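Local atomic coordinates of proteasome accessory factor B/C (PafBC) (Paenarthrobacter aurescens, PDB entry 6SJ9), a protein that probably acts as a transcriptional regulator of the bacterial DNA damage response, pairing winged helix-turn-helix modules with WYL domains. Residues 402-405 / 410-413; 94-99 / 358-363. One frame throughout, in Å; residues are numbered along the deposited sequence.

Interaction 1 (402-405 / 410-413); sequences LDIQ and HVYI
The Tyr412 ring lies over the side chain of Gln405, and the methylene bump of the glutamine fits against the ring: Gln405 CB sits 3.8 Å from the centroid of the Tyr412 ring, 22° off the ring normal, a CH-pi contact displaced toward the rim. Tyr412 can lie back over its partner because its CG stands between the backbone N and the carbonyl carbon (chi1 54°). The Gln405 chain bends at chi2, bringing NE2 round to within 3.5 Å of Tyr412 CE2, with the amide plane turned 47° from the ring. Tyr412 OH is hydrogen-bonded to Glu407 OE2. Cut back to an alanine, Tyr412 would probably leave the Gln405 methylenes without their aromatic cover and Glu407 without its partner. In the backbone, Gln405 and Tyr412 form the hydrogen-bonded antiparallel pair, Gln405 N to Tyr412 O at 3.0 Å and Tyr412 N to Gln405 O at 2.9 Å, both nearly straight.

The other face of the sheet is aliphatic. Ile404 and Ile413 lie side by side, CG1 to CG1 at 4.1 Å, as a non-hydrogen-bonded pair. CG2 of Ile413 leans the other way, meeting Leu402 CD2 at 3.9 Å, so its two branches fit against two different neighbours. Helix 378-389 lies against Ile404 and Val411. Antiparallel strands 404-407 and 410-413 make the beta hairpin, the wing, of a winged helix-turn-helix domain.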
loop_
_atom_site.group_PDB
_atom_site.type_symbol
_atom_site.label_atom_id
_atom_site.label_comp_id
_atom_site.label_asym_id
_atom_site.label_seq_id
_atom_site.Cartn_x
_atom_site.Cartn_y
_atom_site.Cartn_z
ATOM N N LEU A 402 -5.536 10.389 8.612
ATOM C CA LEU A 402 -6.603 9.530 9.151
ATOM C C LEU A 402 -6.528 9.340 10.662
ATOM O O LEU A 402 -5.547 8.796 11.178
ATOM C CB LEU A 402 -6.594 8.160 8.481
ATOM C CG LEU A 402 -7.030 8.272 7.029
ATOM C CD1 LEU A 402 -7.342 6.941 6.471
ATOM C CD2 LEU A 402 -8.221 9.178 6.944
ATOM N N ASP A 403 -7.606 9.682 11.358
ATOM C CA ASP A 403 -7.764 9.281 12.754
ATOM C C ASP A 403 -8.718 8.097 12.788
ATOM O O ASP A 403 -9.898 8.239 12.447
ATOM C CB ASP A 403 -8.336 10.392 13.646
ATOM C CG ASP A 403 -7.390 11.558 13.844
ATOM O OD1 ASP A 403 -7.806 12.525 14.526
ATOM O OD2 ASP A 403 -6.255 11.525 13.311
ATOM N N ILE A 404 -8.213 6.965 13.274
ATOM C CA ILE A 404 -8.927 5.693 13.315
ATOM C C ILE A 404 -9.130 5.267 14.771
ATOM O O ILE A 404 -8.181 5.326 15.574
ATOM C CB ILE A 404 -8.153 4.613 12.545
ATOM C CG1 ILE A 404 -8.004 5.090 11.099
ATOM C CG2 ILE A 404 -8.939 3.305 12.579
ATOM C CD1 ILE A 404 -6.948 4.416 10.318
ATOM N N GLN A 405 -10.378 4.886 15.105
ATOM C CA GLN A 405 -10.756 4.231 16.360
ATOM C C GLN A 405 -11.316 2.837 16.029
ATOM O O GLN A 405 -12.210 2.692 15.182
ATOM C CB GLN A 405 -11.852 4.959 17.154
ATOM C CG GLN A 405 -11.473 6.273 17.778
ATOM C CD GLN A 405 -11.192 7.344 16.725
ATOM O OE1 GLN A 405 -10.249 8.087 16.861
ATOM N NE2 GLN A 405 -12.024 7.425 15.679
ATOM N N HIS A 410 -16.516 -2.447 16.363
ATOM C CA HIS A 410 -16.935 -1.103 15.943
ATOM C C HIS A 410 -15.729 -0.291 15.461
ATOM O O HIS A 410 -14.834 0.006 16.259
ATOM C CB HIS A 410 -17.652 -0.417 17.080
ATOM C CG HIS A 410 -18.276 0.868 16.681
ATOM N ND1 HIS A 410 -18.608 1.849 17.586
ATOM C CD2 HIS A 410 -18.674 1.318 15.468
ATOM C CE1 HIS A 410 -19.153 2.871 16.941
ATOM N NE2 HIS A 410 -19.207 2.570 15.653
ATOM N N VAL A 411 -15.676 0.039 14.164
ATOM C CA VAL A 411 -14.535 0.741 13.561
ATOM C C VAL A 411 -15.022 2.041 12.936
ATOM O O VAL A 411 -15.992 2.049 12.167
ATOM C CB VAL A 411 -13.795 -0.107 12.494
ATOM C CG1 VAL A 411 -12.384 0.596 12.113
ATOM C CG2 VAL A 411 -13.564 -1.511 13.003
ATOM N N TYR A 412 -14.354 3.143 13.252
ATOM C CA TYR A 412 -14.791 4.401 12.660
ATOM C C TYR A 412 -13.595 5.323 12.476
ATOM O O TYR A 412 -12.654 5.318 13.275
ATOM C CB TYR A 412 -15.934 5.075 13.461
ATOM C CG TYR A 412 -15.697 5.304 14.929
ATOM C CD1 TYR A 412 -15.666 4.243 15.836
ATOM C CD2 TYR A 412 -15.543 6.600 15.421
ATOM C CE1 TYR A 412 -15.447 4.465 17.189
ATOM C CE2 TYR A 412 -15.332 6.837 16.782
ATOM C CZ TYR A 412 -15.280 5.772 17.658
ATOM O OH TYR A 412 -15.059 6.022 19.004
ATOM N N ILE A 413 -13.622 6.028 11.353
ATOM C CA ILE A 413 -12.619 7.002 10.951
ATOM C C ILE A 413 -13.218 8.358 11.277
ATOM O O ILE A 413 -14.211 8.754 10.673
ATOM C CB ILE A 413 -12.279 6.844 9.461
ATOM C CG1 ILE A 413 -11.666 5.468 9.248
ATOM C CG2 ILE A 413 -11.334 7.915 9.013
ATOM C CD1 ILE A 413 -11.254 5.114 7.820
#

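Interaction 2 (94-99 / 358-363); sequences TPAEST and FLVHHQ
Val360, in the last turn of helix 346-360, points at the first turn of helix 95-118, joining a helix of the PafC helix-turn-helix domain to a helix from the earlier half of the chain. The contact across the segments is apolar and small. One methyl carries it: Val360 CG1 lies 3.9 Å from Pro95 CB and 4.1 Å from Ala96 CB, and is closer still to the backbone, 3.6 Å from Ala96 N. With CG1 anti to its own carbonyl carbon (chi1 -56°), the valine presents this branch to the start of the neighbouring helix. One turn earlier in helix 346-360, Val356 also touches Ala96 and Thr99, while Leu359 turns to Val411 and Ile413 of the strand 410-413.

No hydrogen bond crosses between the segments; the polar bonds described here organise each one. Thr94 is the N-cap of helix 95-118 and forms a capping box with Glu97: Thr94 OG1 accepts from Glu97 N, a nearly straight bond, and the Glu97 carboxylate returns the favour by accepting from Thr94 N, which meets OE1 from above the carboxylate plane. That carboxylate has a second set of partners, a salt bridge from OE1 to Lys464 and a hydrogen bond from OE2 to Ser460, which is likely to hold it in its capping pose. In the other segment, beyond the helix, His361 ND1 accepts from Gln363 N at 3.1 Å, the donor tilted 31° from the ring plane.

Two hydroxyls near the start of the helix double up on carbonyls that already take helical bonds. Ser98 OG joins Ser98 N on Thr94 O, and Thr99 OG1 gives its proton to Pro95 O at 2.9 Å, from 39° above the carbonyl plane.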
loop_
_atom_site.group_PDB
_atom_site.type_symbol
_atom_site.label_atom_id
_atom_site.label_comp_id
_atom_site.label_asym_id
_atom_site.label_seq_id
_atom_site.Cartn_x
_atom_site.Cartn_y
_atom_site.Cartn_z
ATOM N N THR A 94 -11.361 14.863 2.210
ATOM C CA THR A 94 -12.228 14.313 3.229
ATOM C C THR A 94 -11.681 12.966 3.724
ATOM O O THR A 94 -10.898 12.297 3.038
ATOM C CB THR A 94 -13.621 14.091 2.680
ATOM O OG1 THR A 94 -13.559 12.989 1.766
ATOM C CG2 THR A 94 -14.160 15.394 1.986
ATOM N N PRO A 95 -12.128 12.521 4.904
ATOM C CA PRO A 95 -11.709 11.192 5.356
ATOM C C PRO A 95 -12.016 10.082 4.362
ATOM O O PRO A 95 -11.147 9.235 4.117
ATOM C CB PRO A 95 -12.467 11.027 6.681
ATOM C CG PRO A 95 -12.649 12.515 7.200
ATOM C CD PRO A 95 -12.910 13.278 5.916
ATOM N N ALA A 96 -13.186 10.094 3.727
ATOM C CA ALA A 96 -13.471 9.098 2.713
ATOM C C ALA A 96 -12.412 9.146 1.607
ATOM O O ALA A 96 -11.770 8.132 1.311
ATOM C CB ALA A 96 -14.883 9.285 2.143
ATOM N N GLU A 97 -12.181 10.332 1.025
ATOM C CA GLU A 97 -11.170 10.475 -0.022
ATOM C C GLU A 97 -9.800 9.981 0.418
ATOM O O GLU A 97 -9.066 9.388 -0.376
ATOM C CB GLU A 97 -11.046 11.936 -0.455
ATOM C CG GLU A 97 -12.254 12.419 -1.139
ATOM C CD GLU A 97 -12.210 13.948 -1.395
ATOM O OE1 GLU A 97 -11.469 14.655 -0.692
ATOM O OE2 GLU A 97 -12.951 14.402 -2.290
ATOM N N SER A 98 -9.399 10.317 1.646
ATOM C CA SER A 98 -8.111 9.898 2.157
ATOM C C SER A 98 -8.019 8.393 2.308
ATOM O O SER A 98 -6.939 7.826 2.105
ATOM C CB SER A 98 -7.877 10.551 3.520
ATOM O OG SER A 98 -8.025 11.964 3.425
ATOM N N THR A 99 -9.131 7.734 2.667
ATOM C CA THR A 99 -9.084 6.282 2.814
ATOM C C THR A 99 -8.975 5.594 1.455
ATOM O O THR A 99 -8.163 4.691 1.291
ATOM C CB THR A 99 -10.326 5.777 3.561
ATOM O OG1 THR A 99 -10.484 6.523 4.770
ATOM C CG2 THR A 99 -10.201 4.288 3.886
ATOM N N PHE A 358 -19.239 3.261 5.381
ATOM C CA PHE A 358 -19.518 2.845 6.760
ATOM C C PHE A 358 -18.524 3.448 7.732
ATOM O O PHE A 358 -18.912 3.974 8.777
ATOM C CB PHE A 358 -19.455 1.321 6.895
ATOM C CG PHE A 358 -20.528 0.619 6.162
ATOM C CD1 PHE A 358 -21.810 0.493 6.732
ATOM C CD2 PHE A 358 -20.292 0.120 4.896
ATOM C CE1 PHE A 358 -22.830 -0.167 6.068
ATOM C CE2 PHE A 358 -21.294 -0.517 4.217
ATOM C CZ PHE A 358 -22.581 -0.659 4.787
ATOM N N LEU A 359 -17.235 3.388 7.386
ATOM C CA LEU A 359 -16.165 3.821 8.275
ATOM C C LEU A 359 -16.264 5.304 8.607
ATOM O O LEU A 359 -15.893 5.716 9.716
ATOM C CB LEU A 359 -14.805 3.491 7.640
ATOM C CG LEU A 359 -14.330 2.035 7.675
ATOM C CD1 LEU A 359 -13.105 1.825 6.757
ATOM C CD2 LEU A 359 -13.961 1.588 9.108
ATOM N N VAL A 360 -16.709 6.132 7.649
ATOM C CA VAL A 360 -16.784 7.578 7.872
ATOM C C VAL A 360 -18.167 8.030 8.310
ATOM O O VAL A 360 -18.336 9.214 8.625
ATOM C CB VAL A 360 -16.395 8.432 6.635
ATOM C CG1 VAL A 360 -15.001 8.111 6.112
ATOM C CG2 VAL A 360 -17.483 8.383 5.562
ATOM N N HIS A 361 -19.182 7.171 8.226
ATOM C CA HIS A 361 -20.498 7.554 8.720
ATOM C C HIS A 361 -20.411 7.860 10.215
ATOM O O HIS A 361 -19.527 7.361 10.922
ATOM C CB HIS A 361 -21.480 6.424 8.464
ATOM C CG HIS A 361 -22.909 6.747 8.775
ATOM N ND1 HIS A 361 -23.474 6.478 10.006
ATOM C CD2 HIS A 361 -23.891 7.290 8.019
ATOM C CE1 HIS A 361 -24.748 6.824 9.987
ATOM N NE2 HIS A 361 -25.024 7.321 8.794
ATOM N N HIS A 362 -21.346 8.683 10.705
ATOM C CA HIS A 362 -21.227 9.128 12.089
ATOM C C HIS A 362 -21.341 7.947 13.058
ATOM O O HIS A 362 -20.695 7.960 14.109
ATOM C CB HIS A 362 -22.238 10.266 12.400
ATOM C CG HIS A 362 -23.678 9.840 12.491
ATOM N ND1 HIS A 362 -24.541 9.882 11.413
ATOM C CD2 HIS A 362 -24.428 9.453 13.551
ATOM C CE1 HIS A 362 -25.738 9.465 11.790
ATOM N NE2 HIS A 362 -25.699 9.208 13.083
ATOM N N GLN A 363 -22.058 6.882 12.690
ATOM C CA GLN A 363 -22.126 5.715 13.576
ATOM C C GLN A 363 -21.053 4.666 13.300
ATOM O O GLN A 363 -20.967 3.670 14.036
ATOM C CB GLN A 363 -23.504 5.080 13.515
ATOM C CG GLN A 363 -24.581 6.059 13.931
ATOM C CD GLN A 363 -25.759 5.338 14.494
ATOM O OE1 GLN A 363 -26.385 5.792 15.467
ATOM N NE2 GLN A 363 -26.085 4.197 13.891
#

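Overall arrangement
The two contacts adjoin, their centres about 8 Å apart. Interaction 1 and the 358-363 side of interaction 2 belong to the PafC helix-turn-helix domain. Both are partly buried: Ile404, Gln405, Val411 and Ile413 are buried in interaction 1, whereas in interaction 2 buried Pro95 sits beside partly exposed Ala96 and Val360. Interaction 1 joins neighbouring strands through backbone hydrogen bonds; the segments of interaction 2 are 259 residues apart, bury less surface and have no polar bond between them. The elements meet directly: Leu359 O is probably bonded to Ile413 N at 2.8 Å, and Gln363 O takes a hydrogen bond from His410 NE2. Ile413 CD1 packs 3.4 Å from Thr99 OG1, so one isoleucine serves both the hairpin and helix 95-118.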